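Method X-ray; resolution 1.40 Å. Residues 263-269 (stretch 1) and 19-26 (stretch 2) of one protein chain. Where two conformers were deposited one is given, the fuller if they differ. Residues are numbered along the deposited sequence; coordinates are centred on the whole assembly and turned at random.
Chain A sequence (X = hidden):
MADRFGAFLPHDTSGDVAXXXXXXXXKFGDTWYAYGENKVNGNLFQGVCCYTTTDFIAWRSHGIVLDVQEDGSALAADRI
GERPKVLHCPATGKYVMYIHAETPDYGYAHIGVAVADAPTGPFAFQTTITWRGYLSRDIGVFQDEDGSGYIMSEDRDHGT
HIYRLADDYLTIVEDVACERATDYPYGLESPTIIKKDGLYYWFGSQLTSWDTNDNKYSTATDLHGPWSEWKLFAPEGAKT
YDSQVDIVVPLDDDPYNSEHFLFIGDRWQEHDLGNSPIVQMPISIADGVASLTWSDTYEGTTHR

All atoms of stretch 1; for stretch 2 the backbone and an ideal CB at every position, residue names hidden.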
# COMPACT_ATOMS: atom_id res chain seq x y z
N PHE A 263 -11.16 -3.89 0.41
CA PHE A 263 -10.55 -2.65 0.90
C PHE A 263 -9.93 -2.93 2.28
O PHE A 263 -10.60 -3.48 3.16
CB PHE A 263 -11.63 -1.57 1.04
CG PHE A 263 -11.23 -0.36 1.88
CD1 PHE A 263 -11.36 -0.37 3.29
CD2 PHE A 263 -10.75 0.81 1.27
CE1 PHE A 263 -10.98 0.74 4.05
CE2 PHE A 263 -10.38 1.92 2.02
CZ PHE A 263 -10.49 1.88 3.42
N ILE A 264 -8.67 -2.50 2.47
CA ILE A 264 -8.04 -2.45 3.78
C ILE A 264 -7.55 -1.02 4.02
O ILE A 264 -6.88 -0.43 3.15
CB ILE A 264 -6.91 -3.50 3.93
CG1 ILE A 264 -7.53 -4.91 3.98
CG2 ILE A 264 -6.06 -3.21 5.18
CD1 ILE A 264 -6.55 -6.05 3.91
N GLY A 265 -7.93 -0.46 5.18
CA GLY A 265 -7.42 0.83 5.61
C GLY A 265 -6.84 0.71 7.01
O GLY A 265 -7.18 -0.19 7.77
N ASP A 266 -5.91 1.62 7.32
CA ASP A 266 -5.26 1.66 8.63
C ASP A 266 -5.96 2.65 9.55
O ASP A 266 -6.27 3.77 9.14
CB ASP A 266 -3.79 2.07 8.49
CG ASP A 266 -2.95 1.02 7.79
OD1 ASP A 266 -2.69 -0.03 8.40
OD2 ASP A 266 -2.56 1.23 6.63
N ARG A 267 -6.16 2.24 10.82
CA ARG A 267 -6.56 3.13 11.94
C ARG A 267 -5.33 3.39 12.80
O ARG A 267 -5.12 2.72 13.81
CB ARG A 267 -7.64 2.48 12.80
CG ARG A 267 -8.99 2.72 12.32
CD ARG A 267 -10.09 2.58 13.38
NE ARG A 267 -11.32 2.85 12.67
CZ ARG A 267 -12.52 2.47 13.06
NH1 ARG A 267 -12.69 1.78 14.19
NH2 ARG A 267 -13.56 2.79 12.30
N TRP A 268 -4.54 4.38 12.39
CA TRP A 268 -3.26 4.64 13.03
C TRP A 268 -3.45 5.17 14.44
O TRP A 268 -4.21 6.13 14.67
CB TRP A 268 -2.48 5.66 12.20
CG TRP A 268 -2.13 5.21 10.83
CD1 TRP A 268 -2.64 5.69 9.64
CD2 TRP A 268 -1.17 4.20 10.48
NE1 TRP A 268 -2.05 5.03 8.58
CE2 TRP A 268 -1.13 4.12 9.07
CE3 TRP A 268 -0.30 3.38 11.23
CZ2 TRP A 268 -0.26 3.24 8.39
CZ3 TRP A 268 0.54 2.51 10.55
CH2 TRP A 268 0.57 2.45 9.16
N GLN A 269 -2.75 4.57 15.38
CA GLN A 269 -2.79 4.97 16.79
C GLN A 269 -1.44 5.58 17.14
O GLN A 269 -0.47 4.87 17.40
CB GLN A 269 -3.14 3.76 17.66
CG GLN A 269 -4.55 3.23 17.38
CD GLN A 269 -5.63 4.14 17.93
OE1 GLN A 269 -6.06 5.09 17.27
NE2 GLN A 269 -6.08 3.85 19.14
N UNK A 19 1.17 -7.53 12.50
CA UNK A 19 1.63 -6.18 12.15
C UNK A 19 1.21 -5.83 10.71
O UNK A 19 2.03 -5.60 9.80
CB UNK A 19 3.15 -6.08 12.30
N UNK A 20 -0.10 -5.80 10.50
CA UNK A 20 -0.66 -5.54 9.18
C UNK A 20 -0.88 -4.03 8.99
O UNK A 20 -2.00 -3.55 8.79
CB UNK A 20 -1.97 -6.30 9.00
N UNK A 21 0.24 -3.29 9.05
CA UNK A 21 0.23 -1.83 9.01
C UNK A 21 0.92 -1.35 7.74
O UNK A 21 2.05 -1.77 7.44
CB UNK A 21 0.91 -1.24 10.25
N UNK A 22 0.25 -0.46 7.00
CA UNK A 22 0.78 0.05 5.75
C UNK A 22 1.09 -1.03 4.73
O UNK A 22 2.07 -0.91 4.00
CB UNK A 22 2.05 0.86 6.03
N UNK A 23 0.24 -2.07 4.64
CA UNK A 23 0.66 -3.31 3.97
C UNK A 23 0.70 -3.19 2.45
O UNK A 23 -0.05 -2.42 1.81
CB UNK A 23 -0.28 -4.45 4.36
N UNK A 24 1.58 -4.01 1.86
CA UNK A 24 1.39 -4.47 0.50
C UNK A 24 0.79 -5.87 0.55
O UNK A 24 0.99 -6.62 1.52
CB UNK A 24 2.71 -4.46 -0.28
N UNK A 25 0.02 -6.20 -0.51
CA UNK A 25 -0.59 -7.51 -0.69
C UNK A 25 -0.34 -7.99 -2.11
O UNK A 25 -0.56 -7.24 -3.07
CB UNK A 25 -2.09 -7.46 -0.39
N UNK A 26 0.05 -9.26 -2.25
CA UNK A 26 0.27 -9.90 -3.54
C UNK A 26 -0.23 -11.33 -3.46
O UNK A 26 -0.03 -12.00 -2.45
CB UNK A 26 1.75 -9.86 -3.94

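Stretch 1 offers three features to its partner: the methyl end of Ile 264, the carboxylate of Asp 266 and the indole of Trp 268. Ile 264 and Asp 266 point toward stretch 2; Trp 268 starts sideways, but its ring end comes nearer.

Position 19 has nothing of stretch 1 within 5.5 Å of its ideal CB, so this contact sets almost no preference there. The deposited residue is Gln 19.

At position 20 the CA-to-CB bond points sideways and again meets nothing close; many side chains would fit, apolar or polar. It is Leu 20, and its nearest atom to the carboxylate belongs to the backbone, with O lying 3.6 Å from Asp 266 OD1.

Position 21 is more constrained. Its ideal CB sits 3.8 Å from Trp 268 CZ3 and 4.2 Å from Asp 266 OD1, with an aromatic ring and a negative charge both close by. A side chain starting sideways here could be aromatic, or polar and able to answer the carboxylate directly or through water; a second acid would be a poor choice. The deposited His 21 packs its CB 3.8 Å from Trp 268 CZ3, then leads its ring away. The carboxylate is reached through water 1, which is 2.7 Å from His 21 ND1 and donates to Asp 266 OD1, also at 2.7 Å.

Position 22 is decided chiefly by its backbone. Phi/psi of 57/39 favours glycine, with asparagine or aspartate as the usual alternatives. An ideal CB would lie 3.8 Å from Trp 268 CH2, close but not clashing. Gly 22 is deposited, and its amide does the work: N donates to Asp 266 OD1 at 3.3 Å and, weakly, to Asp 266 OD2, also at 3.3 Å.

At position 23 the CB starts sideways and touches nothing, but a side chain of some length could turn back to the methyl end of Ile 264. Leucine, isoleucine or methionine would suit. Ile 23, with chi1 p and chi2 t, brings CD1 to 4.1 Å from Ile 264 CD1. Its backbone N donates to water 2 at 3.2 Å, and that water donates to Asp 266 OD1 at 3.0 Å.

Position 24 is out of reach and unconstrained here; it is Gly 24.

Position 25 points toward Ile 264 across a gap, calling for a longer apolar chain. Leu 25 supplies it, CD1 lying 4.2 Å from Ile 264 CD1.

Position 26 is free of stretch 1 and holds Gln 26.

Stretch 2 19-26: QLHGIGLQ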
# COMPACT_ATOMS: atom_id res chain seq x y z
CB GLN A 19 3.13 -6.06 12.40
CG GLN A 19 3.60 -6.19 13.88
CD GLN A 19 3.05 -5.10 14.80
OE1 GLN A 19 3.15 -3.92 14.52
NE2 GLN A 19 2.43 -5.52 15.92
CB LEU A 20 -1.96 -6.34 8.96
CG LEU A 20 -1.74 -7.86 8.90
CD1 LEU A 20 -3.05 -8.61 9.12
CD2 LEU A 20 -1.05 -8.31 7.58
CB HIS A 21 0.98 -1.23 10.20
CG HIS A 21 0.62 -1.84 11.51
ND1 HIS A 21 -0.66 -1.77 12.03
CD2 HIS A 21 1.38 -2.47 12.44
CE1 HIS A 21 -0.68 -2.38 13.20
NE2 HIS A 21 0.55 -2.80 13.48
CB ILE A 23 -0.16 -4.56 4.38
CG1 ILE A 23 -1.60 -4.49 3.85
CG2 ILE A 23 -0.08 -4.78 5.85
CD1 ILE A 23 -2.42 -5.73 4.15
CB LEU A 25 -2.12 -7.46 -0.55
CG LEU A 25 -2.74 -7.53 0.82
CD1 LEU A 25 -4.24 -7.25 0.65
CD2 LEU A 25 -2.50 -8.92 1.39
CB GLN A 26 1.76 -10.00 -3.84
CG GLN A 26 2.42 -8.70 -4.26
CD GLN A 26 1.91 -8.23 -5.59
OE1 GLN A 26 2.16 -8.86 -6.62
NE2 GLN A 26 1.17 -7.13 -5.58
O HOH W 1 -2.84 -0.47 11.08
O HOH W 2 -2.51 -2.01 6.21
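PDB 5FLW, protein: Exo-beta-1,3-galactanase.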